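Local coordinates for protein putative non-ribosomal peptide synthetase (Actinomadura parvosata subsp. kistnae, PDB 6M7L) that probably recruits cytochrome P450 oxygenases such as OxyA, its partner in this complex, to the synthetase-bound peptide during glycopeptide antibiotic biosynthesis, at residues L44-L50 with L144-R150; M272-H277 with A375-D379; A26-R30 with P352-E358; D328-T332 with P461-S466; W32-R36 with F122-G126. All blocks are in the same frame, centred on the assembly; numbering follows the deposited sequence.

In the fold
Contact 3 opens first, from helix 26-34, and closes the long loop to helix 353-360, joining the N-terminal and C-terminal halves of the condensation-type fold. Nested inside it are contact 5, which ties the end of the same helix to the loop 122-126, and contact 1, which pairs the central strands of the N-terminal sheet. These two cross along the chain and touch, His45 NE2 lying 3.2 Å from Phe122 CD1. Further on, contact 2 sets helix 272-288 on strand 374-380 and crosses contact 3. Contact 4 crosses both, fastening the start of helix 331-346 to the C-terminal tail; it touches contact 2, with Phe331 CE2 3.7 Å from Ala275 O.

Contact 1: residues L44-L50 with L144-R150; sequences LHVRVAL and LLVVAHR
Seven backbone hydrogen bonds join 44-50 to 144-150 as antiparallel strands (axes 4.6 Å apart, 164°). Val46 and Ala148 exchange two (N to O, 2.9 Å each way). Val48 N to Val146 O is 3.0 Å and Val146 N to Val48 O 2.9 Å; Leu50 N to Leu144 O is 2.7 Å and Leu144 N to Leu50 O 2.8 Å. Arg150 N to Leu44 O (3.1 Å) extends the pairing beyond the strands. Between these lie the non-hydrogen-bonded pairs His45-His149, Arg47-Val147 and Ala49-Leu145, with CA-CA distances of 4.3 to 4.4 Å. Val46, Val48, Leu50, Leu144, Val146 and Ala148 share the face packed on helix 155-172; Val46 CG2 meets Ala148 CB at 3.8 Å. Ala49 and Leu145 pack on helix 110-119. The His45 and His149 rings meet obliquely, centroids 5.2 Å apart; His45 ND1 bonds to Ala118 O and His149 ND1 to Ile151 N. Arg150 (chi1 m, chi2 t) turns back so that NH1 lies 3.6 Å from Val46 CG1. His149-Arg150 occupies the place of the paired histidines in the HHxxxDG motif of condensation domains; arginine where they carry the second histidine is consistent with recruitment instead of peptide condensation.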
# COMPACT_ATOMS: atom_id res chain seq x y z
N LEU A 44 19.16 -1.53 19.03
CA LEU A 44 17.71 -1.48 18.84
C LEU A 44 17.45 -0.61 17.62
O LEU A 44 17.29 0.61 17.72
CB LEU A 44 17.02 -0.95 20.08
CG LEU A 44 17.00 -1.91 21.27
CD1 LEU A 44 16.42 -1.23 22.51
CD2 LEU A 44 16.21 -3.15 20.91
N HIS A 45 17.43 -1.25 16.45
CA HIS A 45 17.31 -0.56 15.18
C HIS A 45 16.16 -1.15 14.37
O HIS A 45 15.78 -2.31 14.54
CB HIS A 45 18.60 -0.67 14.35
CG HIS A 45 19.84 -0.30 15.10
ND1 HIS A 45 21.06 -0.90 14.86
CD2 HIS A 45 20.06 0.62 16.07
CE1 HIS A 45 21.97 -0.37 15.65
NE2 HIS A 45 21.39 0.55 16.40
N VAL A 46 15.61 -0.33 13.49
CA VAL A 46 14.81 -0.82 12.37
C VAL A 46 15.71 -0.85 11.15
O VAL A 46 16.65 -0.05 11.02
CB VAL A 46 13.56 0.05 12.13
CG1 VAL A 46 12.55 -0.14 13.26
CG2 VAL A 46 13.95 1.51 11.99
N ARG A 47 15.45 -1.78 10.24
CA ARG A 47 16.32 -1.90 9.08
C ARG A 47 15.58 -2.58 7.94
O ARG A 47 14.67 -3.39 8.16
CB ARG A 47 17.61 -2.65 9.41
CG ARG A 47 17.45 -4.14 9.64
CD ARG A 47 16.84 -4.43 11.02
NE ARG A 47 15.63 -5.22 10.90
CZ ARG A 47 15.60 -6.55 10.93
NH1 ARG A 47 14.44 -7.19 10.77
NH2 ARG A 47 16.72 -7.24 11.11
N VAL A 48 15.98 -2.24 6.72
CA VAL A 48 15.38 -2.77 5.51
C VAL A 48 16.49 -3.02 4.49
O VAL A 48 17.35 -2.16 4.28
CB VAL A 48 14.31 -1.83 4.92
CG1 VAL A 48 14.86 -0.41 4.79
CG2 VAL A 48 13.81 -2.34 3.58
N ALA A 49 16.48 -4.20 3.88
CA ALA A 49 17.41 -4.55 2.82
C ALA A 49 16.65 -4.66 1.52
O ALA A 49 15.65 -5.40 1.44
CB ALA A 49 18.15 -5.85 3.14
N LEU A 50 17.10 -3.93 0.50
CA LEU A 50 16.42 -3.87 -0.79
C LEU A 50 17.33 -4.43 -1.87
O LEU A 50 18.45 -3.94 -2.05
CB LEU A 50 16.03 -2.42 -1.13
CG LEU A 50 14.98 -1.73 -0.28
CD1 LEU A 50 14.75 -0.32 -0.80
CD2 LEU A 50 13.68 -2.51 -0.28
N LEU A 144 20.91 -2.87 -1.11
CA LEU A 144 20.99 -1.69 -0.27
C LEU A 144 20.39 -2.00 1.10
O LEU A 144 19.29 -2.54 1.19
CB LEU A 144 20.24 -0.51 -0.90
CG LEU A 144 20.13 0.74 -0.02
CD1 LEU A 144 21.51 1.32 0.23
CD2 LEU A 144 19.20 1.77 -0.64
N LEU A 145 21.13 -1.65 2.15
CA LEU A 145 20.66 -1.79 3.52
C LEU A 145 20.51 -0.41 4.13
O LEU A 145 21.43 0.42 4.03
CB LEU A 145 21.62 -2.64 4.36
CG LEU A 145 21.34 -2.67 5.87
CD1 LEU A 145 20.03 -3.39 6.17
CD2 LEU A 145 22.50 -3.32 6.60
N VAL A 146 19.36 -0.15 4.73
CA VAL A 146 19.10 1.09 5.45
C VAL A 146 18.83 0.72 6.90
O VAL A 146 17.93 -0.06 7.19
CB VAL A 146 17.93 1.88 4.85
CG1 VAL A 146 17.66 3.14 5.67
CG2 VAL A 146 18.20 2.22 3.39
N VAL A 147 19.63 1.27 7.81
CA VAL A 147 19.47 1.07 9.24
C VAL A 147 19.11 2.41 9.86
O VAL A 147 19.69 3.44 9.52
CB VAL A 147 20.75 0.49 9.88
CG1 VAL A 147 20.50 0.12 11.33
CG2 VAL A 147 21.24 -0.71 9.09
N ALA A 148 18.13 2.39 10.77
CA ALA A 148 17.71 3.59 11.48
C ALA A 148 17.49 3.23 12.94
O ALA A 148 16.82 2.24 13.24
CB ALA A 148 16.44 4.18 10.87
N HIS A 149 18.07 4.03 13.84
CA HIS A 149 17.90 3.77 15.26
C HIS A 149 16.45 4.02 15.66
O HIS A 149 15.79 4.93 15.14
CB HIS A 149 18.84 4.64 16.08
CG HIS A 149 19.05 4.15 17.48
ND1 HIS A 149 18.11 4.32 18.47
CD2 HIS A 149 20.07 3.47 18.04
CE1 HIS A 149 18.55 3.77 19.59
NE2 HIS A 149 19.74 3.25 19.36
N ARG A 150 15.95 3.21 16.59
CA ARG A 150 14.54 3.33 16.99
C ARG A 150 14.26 4.60 17.77
O ARG A 150 13.09 4.86 18.10
CB ARG A 150 14.12 2.11 17.80
CG ARG A 150 14.26 0.79 17.05
CD ARG A 150 13.69 -0.37 17.84
NE ARG A 150 12.58 -1.02 17.14
CZ ARG A 150 12.73 -2.06 16.32
NH1 ARG A 150 11.67 -2.58 15.71
NH2 ARG A 150 13.93 -2.57 16.10

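Contact 2: residues M272-H277 with A375-D379; sequences MFTAVH and ALQLD
Helix 272-277 runs over strand 375-379 with their axes 8.8 Å apart at closest and their directions at 147°, so that Phe273 CA comes within 5.7 Å of Leu378 CA, and His277 CA within 7.4 Å of Leu376 CA. Aromatic contact comes first: Phe273 (chi1 t) lays its ring beside the strand, and Leu376 CD2 sits over one face in a CH-pi interaction, 4.0 Å from the centroid and 23° off the normal. Leu378 CB approaches the edge of this ring, 3.7 Å from Phe273 CD2. Aliphatic contacts fill the remainder. Leu376 (t, p) and Leu378 (chi1 t) both point toward the helix; Leu376 CD2 reaches Val276 CG1 at 4.0 Å, while Leu378 CD1 meets Val276 CG2 at 3.7 Å and Leu378 CD2 meets Met272 CB at 3.9 Å. Polar groups bond elsewhere: Gln377, pointing away, bonds to Trp411 and Arg298, and Leu376 O accepts from Thr297. This is helix-on-sheet layering in the C-terminal half, with alternate strand residues facing the helix. With mainly apolar side chains meeting across 323 Å² of buried surface, the association implies shape matching and burial instead of directional bonding.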
# COMPACT_ATOMS: atom_id res chain seq x y z
N MET A 272 -10.66 -11.63 18.57
CA MET A 272 -9.72 -12.74 18.50
C MET A 272 -8.46 -12.45 19.32
O MET A 272 -7.88 -13.37 19.91
CB MET A 272 -9.35 -13.04 17.05
CG MET A 272 -10.17 -14.17 16.44
SD MET A 272 -10.07 -15.68 17.42
CE MET A 272 -8.32 -16.02 17.34
N PHE A 273 -8.04 -11.19 19.36
CA PHE A 273 -6.94 -10.80 20.24
C PHE A 273 -7.25 -11.18 21.68
O PHE A 273 -6.39 -11.71 22.39
CB PHE A 273 -6.68 -9.30 20.12
CG PHE A 273 -5.50 -8.82 20.93
CD1 PHE A 273 -5.66 -8.38 22.23
CD2 PHE A 273 -4.23 -8.80 20.37
CE1 PHE A 273 -4.57 -7.94 22.97
CE2 PHE A 273 -3.14 -8.36 21.10
CZ PHE A 273 -3.31 -7.93 22.40
N THR A 274 -8.48 -10.92 22.13
CA THR A 274 -8.87 -11.27 23.49
C THR A 274 -8.82 -12.78 23.71
O THR A 274 -8.46 -13.25 24.79
CB THR A 274 -10.27 -10.72 23.80
OG1 THR A 274 -10.33 -9.34 23.44
CG2 THR A 274 -10.58 -10.87 25.28
N ALA A 275 -9.18 -13.55 22.68
CA ALA A 275 -9.16 -15.01 22.81
C ALA A 275 -7.73 -15.53 22.95
O ALA A 275 -7.46 -16.39 23.79
CB ALA A 275 -9.85 -15.65 21.62
N VAL A 276 -6.81 -15.02 22.13
CA VAL A 276 -5.41 -15.45 22.24
C VAL A 276 -4.76 -14.87 23.48
O VAL A 276 -3.92 -15.51 24.12
CB VAL A 276 -4.64 -15.07 20.96
CG1 VAL A 276 -3.19 -15.51 21.06
CG2 VAL A 276 -5.31 -15.69 19.74
N HIS A 277 -5.13 -13.63 23.84
CA HIS A 277 -4.64 -13.03 25.08
C HIS A 277 -4.99 -13.90 26.28
O HIS A 277 -4.13 -14.18 27.13
CB HIS A 277 -5.24 -11.63 25.23
CG HIS A 277 -4.78 -10.89 26.45
ND1 HIS A 277 -3.94 -11.43 27.40
CD2 HIS A 277 -5.06 -9.63 26.88
CE1 HIS A 277 -3.72 -10.55 28.36
NE2 HIS A 277 -4.39 -9.45 28.06
N ALA A 375 4.82 -10.17 24.58
CA ALA A 375 3.95 -9.28 23.84
C ALA A 375 3.20 -10.06 22.77
O ALA A 375 3.67 -11.10 22.29
CB ALA A 375 4.73 -8.12 23.20
N LEU A 376 2.02 -9.56 22.41
CA LEU A 376 1.14 -10.24 21.47
C LEU A 376 0.67 -9.27 20.40
O LEU A 376 0.19 -8.17 20.72
CB LEU A 376 -0.07 -10.84 22.20
CG LEU A 376 -1.23 -11.33 21.34
CD1 LEU A 376 -0.78 -12.43 20.38
CD2 LEU A 376 -2.38 -11.81 22.21
N GLN A 377 0.82 -9.66 19.14
CA GLN A 377 0.25 -8.94 18.01
C GLN A 377 -0.70 -9.87 17.27
O GLN A 377 -0.31 -10.98 16.89
CB GLN A 377 1.34 -8.43 17.06
CG GLN A 377 2.50 -7.72 17.72
CD GLN A 377 2.08 -6.59 18.64
OE1 GLN A 377 2.63 -6.43 19.73
NE2 GLN A 377 1.11 -5.80 18.20
N LEU A 378 -1.93 -9.42 17.08
CA LEU A 378 -2.93 -10.14 16.31
C LEU A 378 -3.42 -9.21 15.21
O LEU A 378 -4.12 -8.23 15.49
CB LEU A 378 -4.08 -10.63 17.19
CG LEU A 378 -5.06 -11.61 16.54
CD1 LEU A 378 -5.44 -12.71 17.52
CD2 LEU A 378 -6.30 -10.89 16.05
N ASP A 379 -3.06 -9.51 13.97
CA ASP A 379 -3.35 -8.65 12.84
C ASP A 379 -4.33 -9.32 11.89
O ASP A 379 -4.25 -10.53 11.64
CB ASP A 379 -2.07 -8.30 12.08
CG ASP A 379 -1.04 -7.63 12.97
OD1 ASP A 379 -1.43 -6.83 13.84
OD2 ASP A 379 0.17 -7.92 12.80

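Contact 3: residues A26-R30 with P352-E358; sequences ARQRR and PFERLAE
Glu354 buries the most surface here (108 Å²), its CA 5.5 Å from that of Ala26, where helix 26-30 meets helix 353-358. The short helix axes approach to 8.4 Å, with their N-to-C directions 64° apart. With chi1 m and chi2 p, Glu354 folds its carboxylate toward Arg27, whose extended side chain (t, t, t) delivers NH2 to OE2. At 2.3 Å, with an N-H...acceptor angle of 121°, this salt-bridging hydrogen bond is very short. Ala26, second in buried area, points its methyl at the other helix: CB stands 3.8 Å from Pro352 CB and 4.0 Å from Arg355 CB, and its backbone O is 3.3 Å from Glu354 CB. The small side chain allows this close approach at the N-terminal turn of helix 353-358, for which Pro352 provides the N-cap position. In the condensation-type fold, helix 26-34 belongs to the N-terminal half and helix 353-360 to the C-terminal half, so the pair bridges the two at the surface. Arg30 (t, t, t) lays its aliphatic part along Glu354, with CD 3.6 Å from Glu354 CG, and carries its guanidinium on to a salt bridge with Glu407. At the margin, Arg29 NE is 4.4 Å from Glu358 OE2, beyond salt-bridge range, while Glu358 OE1 pairs with Arg355 NH2 of its own helix at 2.7 Å.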
# COMPACT_ATOMS: atom_id res chain seq x y z
N ALA A 26 9.61 10.59 25.74
CA ALA A 26 9.82 9.51 26.70
C ALA A 26 10.43 8.29 26.02
O ALA A 26 11.37 7.67 26.55
CB ALA A 26 8.51 9.14 27.38
N ARG A 27 9.93 7.93 24.84
CA ARG A 27 10.50 6.81 24.10
C ARG A 27 11.93 7.12 23.66
O ARG A 27 12.82 6.27 23.79
CB ARG A 27 9.63 6.46 22.90
CG ARG A 27 10.30 5.48 21.96
CD ARG A 27 9.30 4.72 21.12
NE ARG A 27 9.89 3.48 20.63
CZ ARG A 27 9.88 2.34 21.32
NH1 ARG A 27 10.44 1.25 20.81
NH2 ARG A 27 9.31 2.29 22.51
N GLN A 28 12.16 8.32 23.14
CA GLN A 28 13.52 8.71 22.77
C GLN A 28 14.45 8.68 23.98
O GLN A 28 15.61 8.27 23.87
CB GLN A 28 13.51 10.11 22.15
CG GLN A 28 12.94 10.17 20.76
CD GLN A 28 13.02 11.56 20.18
OE1 GLN A 28 12.64 12.53 20.83
NE2 GLN A 28 13.52 11.66 18.95
N ARG A 29 13.95 9.13 25.14
CA ARG A 29 14.75 9.09 26.36
C ARG A 29 15.20 7.67 26.67
O ARG A 29 16.39 7.43 26.94
CB ARG A 29 13.93 9.67 27.52
CG ARG A 29 14.56 9.49 28.89
CD ARG A 29 15.86 10.26 29.03
NE ARG A 29 16.45 10.05 30.34
CZ ARG A 29 17.64 10.52 30.72
NH1 ARG A 29 18.38 11.23 29.88
NH2 ARG A 29 18.09 10.26 31.94
N ARG A 30 14.28 6.71 26.61
CA ARG A 30 14.65 5.33 26.89
C ARG A 30 15.55 4.76 25.80
O ARG A 30 16.52 4.04 26.09
CB ARG A 30 13.40 4.47 27.05
CG ARG A 30 13.69 3.08 27.58
CD ARG A 30 12.42 2.33 27.95
NE ARG A 30 12.73 0.99 28.45
CZ ARG A 30 12.93 -0.06 27.67
NH1 ARG A 30 12.84 0.05 26.35
NH2 ARG A 30 13.21 -1.24 28.21
N PRO A 352 2.94 7.85 28.03
CA PRO A 352 3.81 6.95 27.26
C PRO A 352 4.32 5.81 28.13
O PRO A 352 4.55 5.96 29.33
CB PRO A 352 4.96 7.86 26.82
CG PRO A 352 4.46 9.26 27.01
CD PRO A 352 3.52 9.19 28.17
N PHE A 353 4.48 4.65 27.49
CA PHE A 353 4.92 3.46 28.21
C PHE A 353 6.27 3.68 28.87
O PHE A 353 6.50 3.25 30.01
CB PHE A 353 4.99 2.26 27.27
CG PHE A 353 5.57 1.03 27.90
CD1 PHE A 353 4.83 0.27 28.78
CD2 PHE A 353 6.87 0.64 27.61
CE1 PHE A 353 5.37 -0.85 29.37
CE2 PHE A 353 7.42 -0.48 28.20
CZ PHE A 353 6.66 -1.23 29.08
N GLU A 354 7.19 4.37 28.18
CA GLU A 354 8.51 4.60 28.74
C GLU A 354 8.46 5.51 29.96
O GLU A 354 9.26 5.35 30.89
CB GLU A 354 9.45 5.18 27.68
CG GLU A 354 9.76 4.22 26.53
CD GLU A 354 8.63 4.09 25.52
OE1 GLU A 354 7.58 4.73 25.72
OE2 GLU A 354 8.81 3.36 24.53
N ARG A 355 7.54 6.48 29.98
CA ARG A 355 7.38 7.31 31.17
C ARG A 355 6.75 6.52 32.30
O ARG A 355 7.18 6.63 33.46
CB ARG A 355 6.55 8.55 30.84
CG ARG A 355 6.38 9.49 32.03
CD ARG A 355 7.73 9.93 32.58
NE ARG A 355 7.62 10.45 33.94
CZ ARG A 355 8.64 10.96 34.64
NH1 ARG A 355 8.44 11.41 35.87
NH2 ARG A 355 9.85 11.01 34.10
N LEU A 356 5.72 5.72 32.00
CA LEU A 356 5.14 4.84 33.01
C LEU A 356 6.18 3.89 33.58
O LEU A 356 6.19 3.63 34.79
CB LEU A 356 3.97 4.06 32.42
CG LEU A 356 3.42 2.93 33.29
CD1 LEU A 356 2.89 3.48 34.60
CD2 LEU A 356 2.34 2.15 32.55
N ALA A 357 7.06 3.37 32.73
CA ALA A 357 8.13 2.50 33.21
C ALA A 357 8.97 3.19 34.27
O ALA A 357 9.21 2.64 35.35
CB ALA A 357 9.00 2.05 32.03
N GLU A 358 9.40 4.43 34.00
CA GLU A 358 10.17 5.19 34.98
C GLU A 358 9.43 5.34 36.30
O GLU A 358 10.06 5.49 37.35
CB GLU A 358 10.52 6.58 34.43
CG GLU A 358 11.80 6.64 33.60
CD GLU A 358 12.13 8.06 33.15
OE1 GLU A 358 11.21 8.91 33.12
OE2 GLU A 358 13.31 8.32 32.83

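Contact 4: residues D328-T332 with P461-S466; sequences DPAFT and PEVRLS
Phe331 (chi1 t) points toward 461-466 and supplies the apolar centre: its CD1 lies 4.0 Å from Pro461 CB, and its CB is 4.4 Å from Val463 CG1. Nearby, Pro329 CD reaches Leu465 CB at 4.2 Å, and Thr332 CG2 reaches Pro461 CB at 3.5 Å. The two segments run oppositely, end-to-end directions 167° apart, and come closest at Ala330 and Arg464, CA atoms 3.9 Å apart, in a single backbone bridge. Extended backbone at Pro329 (phi/psi -77/153) and Ala330 (-87/167) passes into helix at Phe331, Ala330 being the N-cap residue. Amides of the first helical turn lack acceptors within their own helix, and the tail provides them: Phe331 N donates to Val463 O at 3.1 Å, and Thr332 N to Pro461 O at 3.1 Å. In the other direction Leu465 N makes a weak bond to Pro329 O (2.8 Å, 127°). The polar edge is Asp328 (chi1 t), whose OD1 accepts from Ser466 N at 3.0 Å and, weakly, from Ser466 OG at 3.4 Å. The arrangement thus anchors the segment after helix 440-459 to the start of helix 331-346. Phe331 also packs on Ala278 and Met282 of helix 272-288 and on Val457 of helix 440-459, while Leu465 rests on Met282 and Ser285, so that the contact sits where these three helices converge.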
# COMPACT_ATOMS: atom_id res chain seq x y z
N ASP A 328 -9.72 -19.31 40.58
CA ASP A 328 -9.47 -20.27 39.51
C ASP A 328 -10.45 -20.01 38.38
O ASP A 328 -11.47 -20.70 38.24
CB ASP A 328 -9.57 -21.71 40.02
CG ASP A 328 -8.69 -22.66 39.24
OD1 ASP A 328 -8.94 -22.86 38.04
OD2 ASP A 328 -7.72 -23.19 39.83
N PRO A 329 -10.17 -19.02 37.55
CA PRO A 329 -11.12 -18.63 36.51
C PRO A 329 -11.12 -19.60 35.34
O PRO A 329 -10.12 -20.26 35.05
CB PRO A 329 -10.63 -17.24 36.07
CG PRO A 329 -9.51 -16.88 37.02
CD PRO A 329 -8.97 -18.16 37.54
N ALA A 330 -12.26 -19.68 34.67
CA ALA A 330 -12.37 -20.45 33.44
C ALA A 330 -11.96 -19.58 32.25
O ALA A 330 -11.84 -18.36 32.35
CB ALA A 330 -13.79 -20.98 33.27
N PHE A 331 -11.75 -20.24 31.11
CA PHE A 331 -11.33 -19.52 29.91
C PHE A 331 -12.32 -18.42 29.55
O PHE A 331 -11.92 -17.30 29.20
CB PHE A 331 -11.16 -20.48 28.74
CG PHE A 331 -10.90 -19.80 27.43
CD1 PHE A 331 -11.89 -19.72 26.47
CD2 PHE A 331 -9.67 -19.23 27.17
CE1 PHE A 331 -11.66 -19.09 25.26
CE2 PHE A 331 -9.42 -18.59 25.96
CZ PHE A 331 -10.42 -18.52 25.01
N THR A 332 -13.62 -18.70 29.64
CA THR A 332 -14.62 -17.67 29.42
C THR A 332 -14.46 -16.53 30.42
O THR A 332 -14.59 -15.35 30.07
CB THR A 332 -16.03 -18.26 29.51
OG1 THR A 332 -16.17 -18.98 30.74
CG2 THR A 332 -16.29 -19.19 28.35
N PRO A 461 -14.56 -24.16 26.54
CA PRO A 461 -14.29 -22.84 27.13
C PRO A 461 -14.56 -22.76 28.63
O PRO A 461 -14.16 -21.77 29.25
CB PRO A 461 -15.24 -21.92 26.35
CG PRO A 461 -15.55 -22.65 25.09
CD PRO A 461 -15.58 -24.10 25.48
N GLU A 462 -15.21 -23.75 29.23
CA GLU A 462 -15.47 -23.75 30.66
C GLU A 462 -14.31 -24.30 31.47
O GLU A 462 -14.40 -24.35 32.70
CB GLU A 462 -16.75 -24.54 30.98
CG GLU A 462 -16.58 -26.05 30.95
CD GLU A 462 -16.57 -26.62 29.55
OE1 GLU A 462 -16.86 -25.87 28.59
OE2 GLU A 462 -16.26 -27.83 29.40
N VAL A 463 -13.22 -24.72 30.81
CA VAL A 463 -12.09 -25.30 31.52
C VAL A 463 -11.49 -24.26 32.46
O VAL A 463 -11.26 -23.11 32.08
CB VAL A 463 -11.05 -25.84 30.53
CG1 VAL A 463 -10.51 -24.73 29.63
CG2 VAL A 463 -9.91 -26.53 31.27
N ARG A 464 -11.27 -24.66 33.71
CA ARG A 464 -10.66 -23.76 34.67
C ARG A 464 -9.17 -23.61 34.39
O ARG A 464 -8.57 -24.37 33.62
CB ARG A 464 -10.88 -24.27 36.10
CG ARG A 464 -12.31 -24.15 36.62
CD ARG A 464 -12.32 -24.12 38.14
NE ARG A 464 -13.67 -24.21 38.70
CZ ARG A 464 -14.15 -25.29 39.31
NH1 ARG A 464 -13.40 -26.38 39.44
NH2 ARG A 464 -15.39 -25.29 39.79
N LEU A 465 -8.57 -22.60 35.02
CA LEU A 465 -7.13 -22.37 34.86
C LEU A 465 -6.32 -23.55 35.39
O LEU A 465 -5.26 -23.87 34.83
CB LEU A 465 -6.73 -21.08 35.58
CG LEU A 465 -5.24 -20.77 35.70
CD1 LEU A 465 -4.60 -20.61 34.33
CD2 LEU A 465 -5.02 -19.52 36.54
N SER A 466 -6.80 -24.21 36.44
CA SER A 466 -6.04 -25.29 37.07
C SER A 466 -6.10 -26.57 36.25
O SER A 466 -5.09 -27.28 36.13
CB SER A 466 -6.56 -25.54 38.48
OG SER A 466 -7.89 -26.03 38.45

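Contact 5: residues W32-R36 with F122-G126; sequences WLLSR and FDLTG
An Asx turn built on Asp123, within a type I beta turn from Asp123 to Gly126, receives the C-terminal part of helix 26-34 and the residues after it. Asp123 OD1 accepts from Thr125 N at 3.3 Å and Thr125 OG1 at 2.6 Å, and Gly126 N closes the beta turn on Asp123 O at 3.0 Å. The same carboxylate oxygen meets Arg36: NH2 donates to Asp123 OD1 at 3.2 Å and 165°, a salt bridge, with Thr125 CG2 over one guanidinium face, 4.1 Å from NH2. The contact joins the N-terminal helix of the condensation-type fold to the loop leading into strand 130-136. Leu124 (m, t) points toward the helix, its CB 4.0 Å from Trp32 CD1 and its CD1 3.7 Å from Ser35 OG. Trp32 (chi1 t) also meets Thr125 at its ring edge, CZ2 to CG2 3.8 Å, while NE1 bonds to Phe79 O. Ser35 (chi1 p) turns OG back to Trp32 O, at 2.7 Å.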
# COMPACT_ATOMS: atom_id res chain seq x y z
N TRP A 32 17.66 6.39 23.89
CA TRP A 32 18.99 6.96 24.02
C TRP A 32 19.78 6.24 25.10
O TRP A 32 20.95 5.89 24.91
CB TRP A 32 18.89 8.46 24.31
CG TRP A 32 20.20 9.17 24.25
CD1 TRP A 32 20.75 9.78 23.15
CD2 TRP A 32 21.14 9.35 25.31
NE1 TRP A 32 21.96 10.33 23.47
CE2 TRP A 32 22.23 10.08 24.79
CE3 TRP A 32 21.17 8.97 26.66
CZ2 TRP A 32 23.33 10.43 25.57
CZ3 TRP A 32 22.26 9.32 27.43
CH2 TRP A 32 23.33 10.04 26.88
N LEU A 33 19.16 6.02 26.26
CA LEU A 33 19.84 5.35 27.37
C LEU A 33 20.28 3.95 26.98
O LEU A 33 21.45 3.59 27.14
CB LEU A 33 18.92 5.32 28.59
CG LEU A 33 18.66 6.68 29.24
CD1 LEU A 33 17.57 6.58 30.29
CD2 LEU A 33 19.94 7.23 29.85
N LEU A 34 19.36 3.14 26.44
CA LEU A 34 19.71 1.78 26.04
C LEU A 34 20.69 1.74 24.88
O LEU A 34 21.25 0.67 24.61
CB LEU A 34 18.45 1.00 25.67
CG LEU A 34 17.36 0.89 26.75
CD1 LEU A 34 16.23 0.01 26.25
CD2 LEU A 34 17.94 0.35 28.05
N SER A 35 20.91 2.85 24.18
CA SER A 35 21.89 2.88 23.11
C SER A 35 23.32 2.92 23.63
O SER A 35 24.26 2.70 22.85
CB SER A 35 21.65 4.09 22.20
OG SER A 35 22.37 5.23 22.65
N ARG A 36 23.51 3.20 24.92
CA ARG A 36 24.85 3.28 25.51
C ARG A 36 25.15 1.98 26.25
O ARG A 36 25.22 1.93 27.47
CB ARG A 36 24.95 4.48 26.44
CG ARG A 36 24.11 5.69 26.03
CD ARG A 36 24.62 6.33 24.75
NE ARG A 36 25.95 6.90 24.91
CZ ARG A 36 26.69 7.37 23.90
NH1 ARG A 36 27.89 7.87 24.13
NH2 ARG A 36 26.22 7.33 22.66
N PHE A 122 25.01 2.89 17.16
CA PHE A 122 25.04 4.31 16.85
C PHE A 122 25.57 5.09 18.05
O PHE A 122 25.25 4.79 19.20
CB PHE A 122 23.64 4.84 16.50
CG PHE A 122 23.13 4.39 15.16
CD1 PHE A 122 22.34 3.26 15.05
CD2 PHE A 122 23.41 5.13 14.02
CE1 PHE A 122 21.85 2.86 13.82
CE2 PHE A 122 22.93 4.73 12.78
CZ PHE A 122 22.15 3.59 12.68
N ASP A 123 26.40 6.09 17.77
CA ASP A 123 26.78 7.09 18.76
C ASP A 123 25.85 8.28 18.55
O ASP A 123 26.17 9.23 17.84
CB ASP A 123 28.25 7.49 18.62
CG ASP A 123 28.66 8.57 19.60
OD1 ASP A 123 27.81 8.98 20.42
OD2 ASP A 123 29.82 9.02 19.54
N LEU A 124 24.67 8.21 19.18
CA LEU A 124 23.62 9.20 18.94
C LEU A 124 24.01 10.61 19.37
O LEU A 124 23.31 11.56 19.00
CB LEU A 124 22.35 8.77 19.68
CG LEU A 124 21.74 7.45 19.21
CD1 LEU A 124 20.50 7.10 20.02
CD2 LEU A 124 21.41 7.51 17.72
N THR A 125 25.10 10.78 20.12
CA THR A 125 25.53 12.12 20.49
C THR A 125 26.20 12.84 19.33
O THR A 125 26.05 14.05 19.19
CB THR A 125 26.47 12.08 21.69
OG1 THR A 125 27.67 11.37 21.34
CG2 THR A 125 25.80 11.38 22.87
N GLY A 126 26.93 12.11 18.48
CA GLY A 126 27.63 12.73 17.37
C GLY A 126 27.37 12.08 16.02
O GLY A 126 28.25 12.09 15.15